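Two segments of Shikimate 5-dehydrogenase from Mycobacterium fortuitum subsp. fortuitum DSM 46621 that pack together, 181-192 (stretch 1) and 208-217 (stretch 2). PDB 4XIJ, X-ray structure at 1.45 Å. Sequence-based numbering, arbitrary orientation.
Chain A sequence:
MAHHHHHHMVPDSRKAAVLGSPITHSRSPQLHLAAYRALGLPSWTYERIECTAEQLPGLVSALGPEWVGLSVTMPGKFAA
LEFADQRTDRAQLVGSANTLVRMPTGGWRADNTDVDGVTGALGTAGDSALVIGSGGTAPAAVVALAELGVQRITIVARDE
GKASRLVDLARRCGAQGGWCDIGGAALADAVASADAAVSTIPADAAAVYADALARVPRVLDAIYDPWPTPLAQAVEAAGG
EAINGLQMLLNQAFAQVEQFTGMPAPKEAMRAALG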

ATOM      1  N   ASP A 181     -18.701  14.271  -4.212  1.00 11.56           N
ATOM      2  CA  ASP A 181     -18.907  14.528  -2.784  1.00 12.16           C
ATOM      3  C   ASP A 181     -19.532  13.299  -2.135  1.00 12.53           C
ATOM      4  O   ASP A 181     -20.636  12.888  -2.509  1.00 13.29           O
ATOM      5  N   ILE A 182     -18.863  12.734  -1.128  1.00 11.56           N
ATOM      6  CA  ILE A 182     -19.369  11.557  -0.456  1.00 13.43           C
ATOM      7  C   ILE A 182     -20.717  11.806   0.185  1.00 14.67           C
ATOM      8  O   ILE A 182     -21.536  10.872   0.271  1.00 15.48           O
ATOM      9  N   GLY A 183     -20.967  13.064   0.561  1.00 15.23           N
ATOM     10  CA  GLY A 183     -22.201  13.444   1.219  1.00 16.23           C
ATOM     11  C   GLY A 183     -23.268  13.974   0.284  1.00 16.94           C
ATOM     12  O   GLY A 183     -24.336  14.413   0.737  1.00 18.52           O
ATOM     13  N   GLY A 184     -23.004  13.925  -1.029  1.00 17.51           N
ATOM     14  CA  GLY A 184     -23.896  14.560  -1.985  1.00 18.69           C
ATOM     15  C   GLY A 184     -24.809  13.648  -2.793  1.00 19.26           C
ATOM     16  O   GLY A 184     -24.776  12.404  -2.673  1.00 19.45           O
ATOM     17  N   ALA A 185     -25.580  14.285  -3.676  1.00 19.41           N
ATOM     18  CA  ALA A 185     -26.532  13.594  -4.530  1.00 20.97           C
ATOM     19  C   ALA A 185     -25.905  12.783  -5.667  1.00 20.75           C
ATOM     20  O   ALA A 185     -26.615  12.008  -6.336  1.00 23.52           O
ATOM     21  N   ALA A 186     -24.615  12.972  -5.932  1.00 18.88           N
ATOM     22  CA  ALA A 186     -24.017  12.307  -7.098  1.00 18.29           C
ATOM     23  C   ALA A 186     -23.481  10.938  -6.764  1.00 16.72           C
ATOM     24  O   ALA A 186     -23.054  10.211  -7.655  1.00 16.44           O
ATOM     25  N   LEU A 187     -23.491  10.575  -5.485  1.00 14.98           N
ATOM     26  CA  LEU A 187     -22.858   9.295  -5.099  1.00 14.75           C
ATOM     27  C   LEU A 187     -23.593   8.096  -5.712  1.00 15.36           C
ATOM     28  O   LEU A 187     -22.968   7.113  -6.152  1.00 15.64           O
ATOM     29  N   ALA A 188     -24.914   8.140  -5.766  1.00 15.68           N
ATOM     30  CA  ALA A 188     -25.650   6.974  -6.258  1.00 15.99           C
ATOM     31  C   ALA A 188     -25.254   6.641  -7.688  1.00 15.94           C
ATOM     32  O   ALA A 188     -25.063   5.465  -8.029  1.00 16.92           O
ATOM     33  N   ASP A 189     -25.136   7.666  -8.522  1.00 16.16           N
ATOM     34  CA  ASP A 189     -24.738   7.427  -9.905  1.00 18.56           C
ATOM     35  C   ASP A 189     -23.295   6.908 -10.009  1.00 17.24           C
ATOM     36  O   ASP A 189     -23.013   6.044 -10.839  1.00 17.92           O
ATOM     37  N   ALA A 190     -22.386   7.428  -9.175  1.00 15.15           N
ATOM     38  CA  ALA A 190     -21.003   6.933  -9.173  1.00 14.11           C
ATOM     39  C   ALA A 190     -20.969   5.440  -8.790  1.00 13.60           C
ATOM     40  O   ALA A 190     -20.218   4.649  -9.377  1.00 13.72           O
ATOM     41  N   VAL A 191     -21.772   5.075  -7.795  1.00 12.91           N
ATOM     42  CA  VAL A 191     -21.804   3.687  -7.370  1.00 14.34           C
ATOM     43  C   VAL A 191     -22.438   2.810  -8.455  1.00 14.57           C
ATOM     44  O   VAL A 191     -21.953   1.703  -8.738  1.00 14.32           O
ATOM     45  N   ALA A 192     -23.499   3.318  -9.090  1.00 15.43           N
ATOM     46  CA  ALA A 192     -24.196   2.513 -10.083  1.00 17.62           C
ATOM     47  C   ALA A 192     -23.307   2.124 -11.260  1.00 18.21           C
ATOM     48  O   ALA A 192     -23.459   1.034 -11.837  1.00 18.52           O
ATOM     49  N   VAL A 208     -21.190   4.985   7.780  1.00 11.79           N
ATOM     50  CA  VAL A 208     -22.245   5.957   7.475  1.00 11.96           C
ATOM     51  C   VAL A 208     -22.729   5.764   6.039  1.00 10.94           C
ATOM     52  O   VAL A 208     -23.921   5.926   5.736  1.00 12.63           O
ATOM     53  N   TYR A 209     -21.798   5.395   5.153  1.00 11.25           N
ATOM     54  CA  TYR A 209     -22.070   5.286   3.720  1.00 12.11           C
ATOM     55  C   TYR A 209     -22.136   3.864   3.235  1.00 11.18           C
ATOM     56  O   TYR A 209     -22.225   3.643   2.034  1.00 12.80           O
ATOM     57  N   ALA A 210     -22.176   2.899   4.167  1.00 10.78           N
ATOM     58  CA  ALA A 210     -22.112   1.492   3.749  1.00 10.94           C
ATOM     59  C   ALA A 210     -23.282   1.079   2.847  1.00 11.40           C
ATOM     60  O   ALA A 210     -23.078   0.412   1.832  1.00 12.24           O
ATOM     61  N   ASP A 211     -24.499   1.474   3.194  1.00 14.48           N
ATOM     62  CA  ASP A 211     -25.636   1.124   2.365  1.00 15.97           C
ATOM     63  C   ASP A 211     -25.550   1.774   0.988  1.00 16.37           C
ATOM     64  O   ASP A 211     -25.880   1.158  -0.008  1.00 16.86           O
ATOM     65  N   ALA A 212     -25.085   3.014   0.939  1.00 15.86           N
ATOM     66  CA  ALA A 212     -24.929   3.705  -0.344  1.00 15.43           C
ATOM     67  C   ALA A 212     -23.816   3.089  -1.203  1.00 14.99           C
ATOM     68  O   ALA A 212     -23.905   3.124  -2.411  1.00 17.17           O
ATOM     69  N   LEU A 213     -22.784   2.507  -0.579  1.00 11.73           N
ATOM     70  CA  LEU A 213     -21.671   1.891  -1.308  1.00 11.31           C
ATOM     71  C   LEU A 213     -21.889   0.406  -1.561  1.00 11.31           C
ATOM     72  O   LEU A 213     -21.093  -0.230  -2.251  1.00 11.56           O
ATOM     73  N   ALA A 214     -22.960  -0.148  -1.017  1.00 11.44           N
ATOM     74  CA  ALA A 214     -23.196  -1.603  -1.057  1.00 11.94           C
ATOM     75  C   ALA A 214     -23.226  -2.196  -2.427  1.00 11.90           C
ATOM     76  O   ALA A 214     -22.841  -3.368  -2.579  1.00 11.51           O
ATOM     77  N   ARG A 215     -23.709  -1.435  -3.412  1.00 11.70           N
ATOM     78  CA  ARG A 215     -23.821  -1.976  -4.743  1.00 12.91           C
ATOM     79  C   ARG A 215     -22.542  -1.951  -5.573  1.00 11.27           C
ATOM     80  O   ARG A 215     -22.557  -2.435  -6.708  1.00 13.00           O
ATOM     81  N   VAL A 216     -21.432  -1.449  -5.041  1.00  9.97           N
ATOM     82  CA  VAL A 216     -20.175  -1.595  -5.792  1.00  9.68           C
ATOM     83  C   VAL A 216     -19.792  -3.080  -5.799  1.00 10.24           C
ATOM     84  O   VAL A 216     -19.769  -3.678  -4.747  1.00 10.90           O
ATOM     85  N   PRO A 217     -19.571  -3.678  -6.990  1.00 10.28           N
ATOM     86  CA  PRO A 217     -19.474  -5.143  -7.021  1.00 11.26           C
ATOM     87  C   PRO A 217     -18.297  -5.732  -6.242  1.00 10.43           C
ATOM     88  O   PRO A 217     -18.435  -6.822  -5.718  1.00 11.31           O
TER

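The two stretches meet through apolar side chains, and no direct hydrogen bond crosses between them. From stretch 1, Ile-182, Leu-187 and Val-191 point toward stretch 2. From stretch 2, Tyr-209 and Arg-215 point back.

Tyr-209 is the large bump at one end. Its chi1 is m, and this lays the ring against the turn at Asp-181 to Gly-184. Ile-182, with chi1 t and chi2 t, covers one face of the ring. Ile-182 CG1 sits 3.8 Å from the ring centroid of Tyr-209, 10° off the normal, a CH-pi contact. Ile-182 CD1 reaches Tyr-209 CD2 at 3.7 Å. The backbone also fits closely here: Ile-182 O lies 3.2 Å from Tyr-209 CE1, and Gly-183 CA lies 3.8 Å from Tyr-209 OH. The turn itself is braced by a hydrogen bond from Gly-183 N to Asp-181 OD1, 3.0 Å.

Leu-187 (chi1 t, chi2 p) fills the middle. Leu-187 CD2 meets Ala-212 CB at 3.8 Å and Tyr-209 CD1 at 4.3 Å. Leu-187 CD1 lies 4.2 Å from Leu-213 CD2. Leu-213 (m, t) leaves its backbone sideways, but its end comes nearer to stretch 1.

Val-191 (chi1 t) has the most area covered by the other stretch. It fits a hollow lined by Ala-212, Leu-213, Arg-215 and Val-216. Val-191 CG2 packs 3.5 Å from Ala-212 O and 3.8 Å from Leu-213 CD2. Val-191 CG1 lies 3.8 Å from Val-216 CG2 and 3.9 Å from Arg-215 CB. Val-216 also has chi1 t.

One water sits between the backbones beside this hollow. Water 1 lies 2.9 Å from Val-191 O and 2.8 Å from Arg-215 O, placed to donate to either; with further acceptors elsewhere in the structure, both bonds need not form at once.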

ATOM      1  CB  ASP A 181     -19.824  15.750  -2.616  1.00 14.48           C
ATOM      2  CG  ASP A 181     -19.889  16.261  -1.194  1.00 17.94           C
ATOM      3  OD1 ASP A 181     -19.532  15.548  -0.241  1.00 18.87           O
ATOM      4  OD2 ASP A 181     -20.334  17.412  -1.028  1.00 21.69           O
ATOM      5  CB  ILE A 182     -18.327  11.048   0.590  1.00 13.57           C
ATOM      6  CG1 ILE A 182     -18.614   9.604   1.040  1.00 14.46           C
ATOM      7  CG2 ILE A 182     -18.164  12.013   1.805  1.00 13.07           C
ATOM      8  CD1 ILE A 182     -17.467   9.029   1.899  1.00 16.56           C
ATOM      9  CB  ALA A 185     -27.513  14.609  -5.123  1.00 22.13           C
ATOM     10  CB  ALA A 186     -22.921  13.137  -7.684  1.00 19.48           C
ATOM     11  CB  LEU A 187     -22.770   9.151  -3.567  1.00 14.48           C
ATOM     12  CG  LEU A 187     -22.153   7.858  -3.009  1.00 13.64           C
ATOM     13  CD1 LEU A 187     -20.669   7.670  -3.486  1.00 14.86           C
ATOM     14  CD2 LEU A 187     -22.249   7.841  -1.490  1.00 14.86           C
ATOM     15  CB  ALA A 188     -27.127   7.217  -6.173  1.00 16.39           C
ATOM     16  CB  ASP A 189     -24.863   8.691 -10.753  1.00 23.65           C
ATOM     17  CG  ASP A 189     -26.302   9.043 -11.102  1.00 28.32           C
ATOM     18  OD1 ASP A 189     -27.224   8.222 -10.867  1.00 30.03           O
ATOM     19  OD2 ASP A 189     -26.508  10.153 -11.648  1.00 31.06           O
ATOM     20  CB  ALA A 190     -20.160   7.731  -8.231  1.00 13.93           C
ATOM     21  CB  VAL A 191     -22.575   3.557  -6.025  1.00 12.95           C
ATOM     22  CG1 VAL A 191     -22.909   2.082  -5.736  1.00 15.24           C
ATOM     23  CG2 VAL A 191     -21.728   4.192  -4.901  1.00 12.03           C
ATOM     24  CB  ALA A 192     -25.422   3.232 -10.594  1.00 18.17           C
ATOM     25  CB  VAL A 208     -21.738   7.409   7.691  1.00 11.57           C
ATOM     26  CG1 VAL A 208     -22.778   8.460   7.255  1.00 12.85           C
ATOM     27  CG2 VAL A 208     -21.364   7.614   9.133  1.00 11.63           C
ATOM     28  CB  TYR A 209     -21.014   6.075   2.928  1.00 13.88           C
ATOM     29  CG  TYR A 209     -21.120   7.537   3.289  1.00 15.96           C
ATOM     30  CD1 TYR A 209     -22.156   8.321   2.778  1.00 17.00           C
ATOM     31  CD2 TYR A 209     -20.229   8.130   4.151  1.00 16.79           C
ATOM     32  CE1 TYR A 209     -22.302   9.631   3.158  1.00 17.78           C
ATOM     33  CE2 TYR A 209     -20.377   9.462   4.535  1.00 17.30           C
ATOM     34  CZ  TYR A 209     -21.403  10.198   4.023  1.00 18.09           C
ATOM     35  OH  TYR A 209     -21.514  11.524   4.389  1.00 19.47           O
ATOM     36  CB  ALA A 210     -22.060   0.566   4.958  1.00 12.11           C
ATOM     37  CB  ASP A 211     -26.933   1.544   3.033  1.00 18.63           C
ATOM     38  CG  ASP A 211     -27.322   0.623   4.180  1.00 21.79           C
ATOM     39  OD1 ASP A 211     -26.666  -0.436   4.383  1.00 23.27           O
ATOM     40  OD2 ASP A 211     -28.286   0.978   4.882  1.00 24.58           O
ATOM     41  CB  ALA A 212     -24.658   5.196  -0.100  1.00 17.09           C
ATOM     42  CB  LEU A 213     -20.360   2.078  -0.537  1.00 11.04           C
ATOM     43  CG  LEU A 213     -19.912   3.521  -0.405  1.00 10.74           C
ATOM     44  CD1 LEU A 213     -18.796   3.594   0.642  1.00 11.90           C
ATOM     45  CD2 LEU A 213     -19.437   4.012  -1.825  1.00 11.75           C
ATOM     46  CB  ALA A 214     -24.500  -1.948  -0.339  1.00 12.90           C
ATOM     47  CB  ARG A 215     -24.919  -1.267  -5.534  1.00 15.05           C
ATOM     48  CG  ARG A 215     -26.297  -1.779  -5.098  1.00 17.99           C
ATOM     49  CD  ARG A 215     -27.442  -1.033  -5.802  1.00 21.51           C
ATOM     50  NE  ARG A 215     -27.394  -1.205  -7.245  1.00 25.56           N
ATOM     51  CZ  ARG A 215     -28.068  -0.455  -8.109  1.00 28.04           C
ATOM     52  NH1 ARG A 215     -28.889   0.499  -7.673  1.00 27.40           N
ATOM     53  NH2 ARG A 215     -27.934  -0.669  -9.421  1.00 29.84           N
ATOM     54  CB  VAL A 216     -19.060  -0.773  -5.147  1.00 10.30           C
ATOM     55  CG1 VAL A 216     -17.753  -0.964  -5.923  1.00 10.74           C
ATOM     56  CG2 VAL A 216     -19.419   0.775  -5.073  1.00 12.52           C
ATOM     57  CB  PRO A 217     -19.359  -5.441  -8.526  1.00 12.64           C
ATOM     58  CG  PRO A 217     -20.077  -4.301  -9.172  1.00 13.01           C
ATOM     59  CD  PRO A 217     -19.701  -3.093  -8.337  1.00 12.08           C
TER
HETATM   60  O   HOH W   1     -23.041  -0.927  -9.070  1.00 20.92           O